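Long-range contacts in putative oxidoreductase (Magnetospirillum magnetotacticum, PDB 3C1A), which is probably an NAD(P)-dependent oxidoreductase of the GFO/IDH/MocA family, pairing a Rossmann-fold nucleotide-binding domain with a C-terminal beta-sheet domain: residues Arg186-Thr191 and Leu211-Ser216; His175-Val180 and Ala220-Cys225. All blocks are in the same frame, centred on the assembly; numbering follows the deposited sequence.

Contact 1: residues Arg186-Thr191 and Leu211-Ser216; sequences RDPDST and LTLAFS
Arg186 and Phe215 run alongside each other with their side chains pointing opposite ways, the guanidinium and ring planes 77° apart. The aromatic carbon CD2 of Phe215 lies over one face of the guanidinium, 3.7 Å from Arg186 NE. The phenyl ring is used twice more: Pro188 CB sits over its face, 4.3 Å from the centroid, a CH-pi contact, while the carbonyl oxygen of Arg186 meets its edge at CE2. NH1 of Arg186 donates to Ser216 OG at 3.2 Å, and this acceptor lies in the guanidinium plane.

Asp189 meets the end of the opposite strand. Its N bonds to Ala214 O, and its OD2 lies doubtfully close to Ser216 N, so the length of that bond carries little weight. Next along, Ala214 N donates to Ser190 O at 2.8 Å with an N-H...O angle of 167°. Asp189 and Ser190 thus both face Ala214, a classic beta bulge, beyond which Thr191 and Leu213 form an antiparallel non-hydrogen-bonded pair, Thr191 CG2 lying 4.0 Å from Leu213 CD1. A water links Ser190 OG to Thr212 O.

Much of what positions the arginine lies within its own segment. NE and NH2 of Arg186 grip Asp187 O side-on, and Arg186 NH2 lies 2.9 Å from Asp189 OD1, a salt bridge whose hydrogen bond is weak. Further out, Asp187 OD1 pairs with Arg306, and Val180 and Met184 of helix 168-184 touch Phe215. Bonds from all three guanidinium nitrogens should restrict its rotation, and the positive charge probably stabilises the Asp189 carboxylate at this hairpin's open end.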
ATOM      1  N   ARG A 186     -15.032   7.597  -1.639  1.00 16.20           N
ATOM      2  CA  ARG A 186     -15.133   8.681  -2.594  1.00 17.37           C
ATOM      3  C   ARG A 186     -13.854   9.459  -2.575  1.00 14.36           C
ATOM      4  O   ARG A 186     -13.005   9.253  -1.709  1.00 14.20           O
ATOM      5  CB  ARG A 186     -16.293   9.619  -2.234  1.00 17.11           C
ATOM      6  CG  ARG A 186     -16.295  10.050  -0.784  1.00 19.66           C
ATOM      7  CD  ARG A 186     -17.175  11.272  -0.500  1.00 25.78           C
ATOM      8  NE  ARG A 186     -16.535  12.459  -1.038  1.00 32.79           N
ATOM      9  CZ  ARG A 186     -16.832  13.716  -0.749  1.00 35.86           C
ATOM     10  NH1 ARG A 186     -17.807  14.042   0.106  1.00 33.16           N
ATOM     11  NH2 ARG A 186     -16.125  14.666  -1.333  1.00 34.30           N
ATOM     12  N   ASP A 187     -13.736  10.404  -3.490  1.00 15.17           N
ATOM     13  CA  ASP A 187     -12.572  11.255  -3.550  1.00 18.49           C
ATOM     14  C   ASP A 187     -12.774  12.556  -2.756  1.00 18.25           C
ATOM     15  O   ASP A 187     -13.878  13.036  -2.597  1.00 19.63           O
ATOM     16  CB  ASP A 187     -12.254  11.599  -5.005  1.00 18.15           C
ATOM     17  CG  ASP A 187     -11.592  10.450  -5.754  1.00 25.05           C
ATOM     18  OD1 ASP A 187     -11.041   9.521  -5.119  1.00 18.43           O
ATOM     19  OD2 ASP A 187     -11.628  10.487  -7.000  1.00 30.85           O
ATOM     20  N   PRO A 188     -11.688  13.158  -2.288  1.00 18.64           N
ATOM     21  CA  PRO A 188     -11.849  14.408  -1.547  1.00 15.76           C
ATOM     22  C   PRO A 188     -12.301  15.610  -2.388  1.00 19.00           C
ATOM     23  O   PRO A 188     -11.985  15.699  -3.575  1.00 16.85           O
ATOM     24  CB  PRO A 188     -10.458  14.638  -0.928  1.00 14.54           C
ATOM     25  CG  PRO A 188      -9.513  13.836  -1.795  1.00 18.89           C
ATOM     26  CD  PRO A 188     -10.297  12.675  -2.312  1.00 16.76           C
ATOM     27  N   ASP A 189     -13.048  16.505  -1.748  1.00 19.06           N
ATOM     28  CA  ASP A 189     -13.429  17.808  -2.315  1.00 21.84           C
ATOM     29  C   ASP A 189     -12.225  18.696  -2.392  1.00 24.19           C
ATOM     30  O   ASP A 189     -12.149  19.541  -3.252  1.00 24.57           O
ATOM     31  CB  ASP A 189     -14.424  18.542  -1.401  1.00 23.69           C
ATOM     32  CG  ASP A 189     -15.642  17.750  -1.142  1.00 27.42           C
ATOM     33  OD1 ASP A 189     -16.337  17.410  -2.115  1.00 39.90           O
ATOM     34  OD2 ASP A 189     -15.898  17.436   0.032  1.00 35.70           O
ATOM     35  N   SER A 190     -11.333  18.564  -1.406  1.00 25.27           N
ATOM     36  CA  SER A 190     -10.057  19.273  -1.428  1.00 24.17           C
ATOM     37  C   SER A 190      -8.934  18.500  -0.753  1.00 21.96           C
ATOM     38  O   SER A 190      -9.159  17.666   0.146  1.00 18.60           O
ATOM     39  CB  SER A 190     -10.187  20.651  -0.784  1.00 25.12           C
ATOM     40  OG  SER A 190     -10.564  20.507   0.554  1.00 27.01           O
ATOM     41  N   THR A 191      -7.721  18.820  -1.207  1.00 22.54           N
ATOM     42  CA  THR A 191      -6.484  18.198  -0.761  1.00 22.83           C
ATOM     43  C   THR A 191      -5.421  19.291  -0.677  1.00 21.26           C
ATOM     44  O   THR A 191      -5.257  20.077  -1.622  1.00 21.22           O
ATOM     45  CB  THR A 191      -5.989  17.185  -1.787  1.00 23.74           C
ATOM     46  OG1 THR A 191      -7.074  16.369  -2.210  1.00 29.69           O
ATOM     47  CG2 THR A 191      -4.926  16.316  -1.192  1.00 31.62           C
ATOM     48  N   LEU A 211      -1.052  16.096   5.563  1.00 14.21           N
ATOM     49  CA  LEU A 211      -1.991  16.155   4.444  1.00 12.80           C
ATOM     50  C   LEU A 211      -3.412  16.286   4.965  1.00 15.04           C
ATOM     51  O   LEU A 211      -3.822  15.515   5.815  1.00 14.35           O
ATOM     52  CB  LEU A 211      -1.902  14.918   3.539  1.00 13.49           C
ATOM     53  CG  LEU A 211      -0.514  14.529   3.038  1.00 17.65           C
ATOM     54  CD1 LEU A 211      -0.661  13.449   2.015  1.00 18.88           C
ATOM     55  CD2 LEU A 211       0.248  15.728   2.478  1.00 19.15           C
ATOM     56  N   THR A 212      -4.146  17.270   4.454  1.00 12.11           N
ATOM     57  CA  THR A 212      -5.568  17.413   4.772  1.00 16.20           C
ATOM     58  C   THR A 212      -6.408  17.138   3.540  1.00 15.92           C
ATOM     59  O   THR A 212      -6.238  17.791   2.513  1.00 18.21           O
ATOM     60  CB  THR A 212      -5.933  18.809   5.322  1.00 14.84           C
ATOM     61  OG1 THR A 212      -5.012  19.184   6.349  1.00 16.99           O
ATOM     62  CG2 THR A 212      -7.360  18.784   5.917  1.00 17.85           C
ATOM     63  N   LEU A 213      -7.315  16.176   3.682  1.00 15.34           N
ATOM     64  CA  LEU A 213      -8.246  15.737   2.639  1.00 15.35           C
ATOM     65  C   LEU A 213      -9.641  15.985   3.167  1.00 14.54           C
ATOM     66  O   LEU A 213      -9.994  15.457   4.217  1.00 12.81           O
ATOM     67  CB  LEU A 213      -8.083  14.231   2.372  1.00 15.58           C
ATOM     68  CG  LEU A 213      -6.861  13.722   1.576  1.00 23.53           C
ATOM     69  CD1 LEU A 213      -5.556  14.217   2.147  1.00 25.31           C
ATOM     70  CD2 LEU A 213      -6.856  12.188   1.481  1.00 18.83           C
ATOM     71  N   ALA A 214     -10.418  16.823   2.472  1.00 13.25           N
ATOM     72  CA  ALA A 214     -11.777  17.167   2.907  1.00 14.18           C
ATOM     73  C   ALA A 214     -12.844  16.389   2.148  1.00 12.76           C
ATOM     74  O   ALA A 214     -12.820  16.264   0.914  1.00 14.79           O
ATOM     75  CB  ALA A 214     -12.020  18.701   2.785  1.00 15.54           C
ATOM     76  N   PHE A 215     -13.786  15.852   2.906  1.00 15.39           N
ATOM     77  CA  PHE A 215     -14.900  15.082   2.370  1.00 16.03           C
ATOM     78  C   PHE A 215     -16.168  15.704   2.920  1.00 16.74           C
ATOM     79  O   PHE A 215     -16.659  15.319   3.965  1.00 15.46           O
ATOM     80  CB  PHE A 215     -14.819  13.654   2.830  1.00 15.09           C
ATOM     81  CG  PHE A 215     -13.587  12.950   2.385  1.00 16.05           C
ATOM     82  CD1 PHE A 215     -12.429  12.998   3.147  1.00 16.11           C
ATOM     83  CD2 PHE A 215     -13.605  12.181   1.229  1.00 16.05           C
ATOM     84  CE1 PHE A 215     -11.285  12.345   2.747  1.00 11.73           C
ATOM     85  CE2 PHE A 215     -12.469  11.501   0.827  1.00 16.87           C
ATOM     86  CZ  PHE A 215     -11.299  11.588   1.594  1.00  8.93           C
ATOM     87  N   SER A 216     -16.666  16.672   2.176  1.00 17.87           N
ATOM     88  CA  SER A 216     -17.700  17.596   2.614  1.00 22.30           C
ATOM     89  C   SER A 216     -17.329  18.159   3.978  1.00 24.65           C
ATOM     90  O   SER A 216     -16.356  18.933   4.065  1.00 27.34           O
ATOM     91  CB  SER A 216     -19.063  16.930   2.551  1.00 23.54           C
ATOM     92  OG  SER A 216     -19.357  16.636   1.196  1.00 33.48           O
TER
HETATM   93  O   HOH W   1      -7.726  20.250   1.895  1.00 41.34           O

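Contact 2: residues His175-Val180 and Ala220-Cys225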
ATOM      1  N   HIS A 175       0.517   5.016   1.352  1.00 15.67           N
ATOM      2  CA  HIS A 175       0.062   3.990   2.313  1.00  9.44           C
ATOM      3  C   HIS A 175      -1.207   4.494   3.084  1.00 15.65           C
ATOM      4  O   HIS A 175      -2.226   3.790   3.205  1.00 17.73           O
ATOM      5  CB  HIS A 175       1.204   3.668   3.237  1.00 18.39           C
ATOM      6  CG  HIS A 175       0.883   2.618   4.238  1.00 13.44           C
ATOM      7  ND1 HIS A 175       0.572   1.327   3.881  1.00 27.84           N
ATOM      8  CD2 HIS A 175       0.801   2.673   5.591  1.00 31.37           C
ATOM      9  CE1 HIS A 175       0.324   0.621   4.978  1.00 29.03           C
ATOM     10  NE2 HIS A 175       0.444   1.418   6.030  1.00 20.20           N
ATOM     11  N   ASP A 176      -1.169   5.749   3.527  1.00 16.15           N
ATOM     12  CA  ASP A 176      -2.279   6.328   4.297  1.00 15.04           C
ATOM     13  C   ASP A 176      -3.370   6.943   3.405  1.00  9.90           C
ATOM     14  O   ASP A 176      -4.518   6.935   3.783  1.00 12.41           O
ATOM     15  CB  ASP A 176      -1.737   7.316   5.346  1.00 15.13           C
ATOM     16  CG  ASP A 176      -0.749   6.651   6.311  1.00 23.44           C
ATOM     17  OD1 ASP A 176      -0.952   5.468   6.652  1.00 30.67           O
ATOM     18  OD2 ASP A 176       0.252   7.277   6.702  1.00 30.27           O
ATOM     19  N   VAL A 177      -3.039   7.475   2.241  1.00 10.30           N
ATOM     20  CA  VAL A 177      -4.080   7.958   1.359  1.00 10.33           C
ATOM     21  C   VAL A 177      -5.025   6.817   0.898  1.00 11.41           C
ATOM     22  O   VAL A 177      -6.272   6.980   0.907  1.00 11.44           O
ATOM     23  CB  VAL A 177      -3.508   8.772   0.173  1.00 11.40           C
ATOM     24  CG1 VAL A 177      -4.602   9.081  -0.784  1.00  8.94           C
ATOM     25  CG2 VAL A 177      -2.808   9.997   0.707  1.00 10.86           C
ATOM     26  N   SER A 178      -4.451   5.634   0.616  1.00 12.25           N
ATOM     27  CA  SER A 178      -5.231   4.444   0.248  1.00 11.97           C
ATOM     28  C   SER A 178      -6.257   4.089   1.322  1.00 12.12           C
ATOM     29  O   SER A 178      -7.397   3.713   1.014  1.00  9.34           O
ATOM     30  CB  SER A 178      -4.315   3.232  -0.028  1.00 11.95           C
ATOM     31  OG  SER A 178      -3.513   2.886   1.080  1.00 14.34           O
HETATM   32  N   MSE A 179      -5.842   4.212   2.575  0.50 10.77           N
HETATM   33  CA  MSE A 179      -6.686   3.885   3.716  0.50 10.05           C
HETATM   34  C   MSE A 179      -7.859   4.879   3.814  0.50  8.50           C
HETATM   35  O   MSE A 179      -9.026   4.471   3.919  0.50  9.22           O
HETATM   36  CB  MSE A 179      -5.828   3.860   4.979  0.50  8.97           C
HETATM   37  CG  MSE A 179      -6.569   3.565   6.247  0.50 13.30           C
HETATM   38 SE   MSE A 179      -7.324   5.157   7.084  0.37  2.00          SE
HETATM   39  CE  MSE A 179      -5.717   5.949   7.684  0.50  2.00           C
ATOM     40  N   VAL A 180      -7.563   6.171   3.697  1.00 10.98           N
ATOM     41  CA  VAL A 180      -8.598   7.205   3.762  1.00  9.57           C
ATOM     42  C   VAL A 180      -9.633   7.093   2.624  1.00 11.37           C
ATOM     43  O   VAL A 180     -10.833   7.042   2.884  1.00 11.78           O
ATOM     44  CB  VAL A 180      -7.982   8.598   3.861  1.00 11.84           C
ATOM     45  CG1 VAL A 180      -9.057   9.651   3.901  1.00 12.89           C
ATOM     46  CG2 VAL A 180      -7.135   8.732   5.165  1.00 10.76           C
ATOM     47  N   ALA A 220      -9.806  14.439   6.923  1.00 15.87           N
ATOM     48  CA  ALA A 220      -8.804  13.418   7.232  1.00 12.65           C
ATOM     49  C   ALA A 220      -7.496  14.156   7.272  1.00  9.65           C
ATOM     50  O   ALA A 220      -7.178  14.907   6.335  1.00 12.46           O
ATOM     51  CB  ALA A 220      -8.763  12.322   6.162  1.00 10.80           C
ATOM     52  N   HIS A 221      -6.776  14.036   8.374  1.00  8.48           N
ATOM     53  CA  HIS A 221      -5.434  14.625   8.543  1.00 11.66           C
ATOM     54  C   HIS A 221      -4.411  13.491   8.649  1.00 10.90           C
ATOM     55  O   HIS A 221      -4.458  12.625   9.550  1.00 12.74           O
ATOM     56  CB  HIS A 221      -5.316  15.515   9.781  1.00 13.28           C
ATOM     57  CG  HIS A 221      -6.291  16.658   9.813  1.00 13.47           C
ATOM     58  ND1 HIS A 221      -7.256  16.779  10.786  1.00 29.90           N
ATOM     59  CD2 HIS A 221      -6.449  17.729   9.000  1.00 29.70           C
ATOM     60  CE1 HIS A 221      -7.971  17.867  10.570  1.00 30.32           C
ATOM     61  NE2 HIS A 221      -7.498  18.467   9.495  1.00 22.30           N
ATOM     62  N   ILE A 222      -3.483  13.496   7.715  1.00 10.83           N
ATOM     63  CA  ILE A 222      -2.484  12.450   7.606  1.00  9.48           C
ATOM     64  C   ILE A 222      -1.122  13.030   7.903  1.00 11.44           C
ATOM     65  O   ILE A 222      -0.602  13.790   7.104  1.00 13.24           O
ATOM     66  CB  ILE A 222      -2.466  11.889   6.175  1.00  7.40           C
ATOM     67  CG1 ILE A 222      -3.798  11.192   5.850  1.00 10.96           C
ATOM     68  CG2 ILE A 222      -1.211  11.037   5.884  1.00  8.01           C
ATOM     69  CD1 ILE A 222      -3.942  10.836   4.314  1.00  9.42           C
ATOM     70  N   ARG A 223      -0.547  12.659   9.034  1.00 13.17           N
ATOM     71  CA  ARG A 223       0.781  13.158   9.402  1.00 14.05           C
ATOM     72  C   ARG A 223       1.895  12.148   9.049  1.00  9.29           C
ATOM     73  O   ARG A 223       1.821  10.974   9.408  1.00 15.11           O
ATOM     74  CB  ARG A 223       0.835  13.534  10.879  1.00 14.16           C
ATOM     75  CG  ARG A 223       2.073  14.381  11.246  1.00 16.37           C
ATOM     76  CD  ARG A 223       2.429  14.285  12.706  1.00 15.69           C
ATOM     77  NE  ARG A 223       3.673  14.993  12.986  1.00 16.56           N
ATOM     78  CZ  ARG A 223       4.412  14.807  14.081  1.00 16.67           C
ATOM     79  NH1 ARG A 223       4.036  13.963  15.043  1.00 19.58           N
ATOM     80  NH2 ARG A 223       5.533  15.506  14.232  1.00 17.22           N
ATOM     81  N   LEU A 224       2.898  12.656   8.321  1.00 12.82           N
ATOM     82  CA  LEU A 224       4.118  11.951   7.908  1.00 10.77           C
ATOM     83  C   LEU A 224       5.335  12.761   8.396  1.00  8.80           C
ATOM     84  O   LEU A 224       5.521  13.933   7.992  1.00 13.55           O
ATOM     85  CB  LEU A 224       4.208  11.827   6.383  1.00 11.69           C
ATOM     86  CG  LEU A 224       2.932  11.511   5.591  1.00 11.14           C
ATOM     87  CD1 LEU A 224       3.102  11.701   4.059  1.00 11.56           C
ATOM     88  CD2 LEU A 224       2.422  10.096   5.942  1.00  7.81           C
ATOM     89  N   CYS A 225       6.133  12.129   9.238  1.00 11.82           N
ATOM     90  CA  CYS A 225       7.338  12.705   9.826  1.00 11.27           C
ATOM     91  C   CYS A 225       8.483  11.686   9.969  1.00 12.14           C
ATOM     92  O   CYS A 225       8.335  10.651  10.633  1.00 12.73           O
ATOM     93  CB  CYS A 225       6.997  13.305  11.153  1.00  9.35           C
ATOM     94  SG  CYS A 225       8.462  13.983  11.968  1.00 14.29           S
TER
HETATM   95  O   HOH W   2       0.153   8.945   8.654  1.00 15.92           O
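Asp176 opens the helix side of this contact by laying its CB against Ile222 CG2, 3.8 Å away. Its carboxylate continues along the strand: Asp176 OD2 approaches Leu224 CD2 to 3.6 Å and accepts from a water that also donates to Arg223 O, while OD1 is hydrogen-bonded to a bound tetraethylene glycol, probably from the crystallisation liquor. The next residue, Val177, brings CG2 to 3.9 Å from Ile222 CD1, the two side chains crossing at about a right angle. One turn on from Asp176, Val180 closes the row with both branches: Val180 CG1 touches Ala220 CB at 3.5 Å, and CG2 meets Ile222 CD1 tip to tip. The isoleucine serves all three helix residues because chi1 (-65°) sets CG2 anti to the backbone N, against the aspartate, and an extended chi2 (169°) carries CD1 out to the valines. An alanine here would probably leave a gap between the strand and Val177 and Val180, and Asp176 CB without its methyl partner. Helix and strand run nearly antiparallel, at 165°, with axes 9.5 Å apart, as expected of a helix packed on a sheet. Direct contact is made by carbon atoms along most of the row, and the buried carboxylate is linked to the strand backbone through water.

Overall arrangement
Both contacts belong to the C-terminal domain and reach neighbouring strands of its mixed sheet, but at different depths. Contact 1, its centre about 19 Å from the chain centre, joins the two strands of the hairpin 190-201 and 204-215 at the surface; contact 2, its centre about 11 Å from that of the chain, is buried and sets helix 168-184 on strand 218-225. Their chemistry follows: backbone bonds, an arginine salt-bridged within its own segment and a proline-phenylalanine contact in the first, mainly methyl packing in the second. They meet where Leu211 O lies 2.8 Å from Ile222 N and Leu213 O 2.9 Å from Ala220 N, probable hydrogen bonds. Along the chain, contact 1 is nested within the loop closed by contact 2.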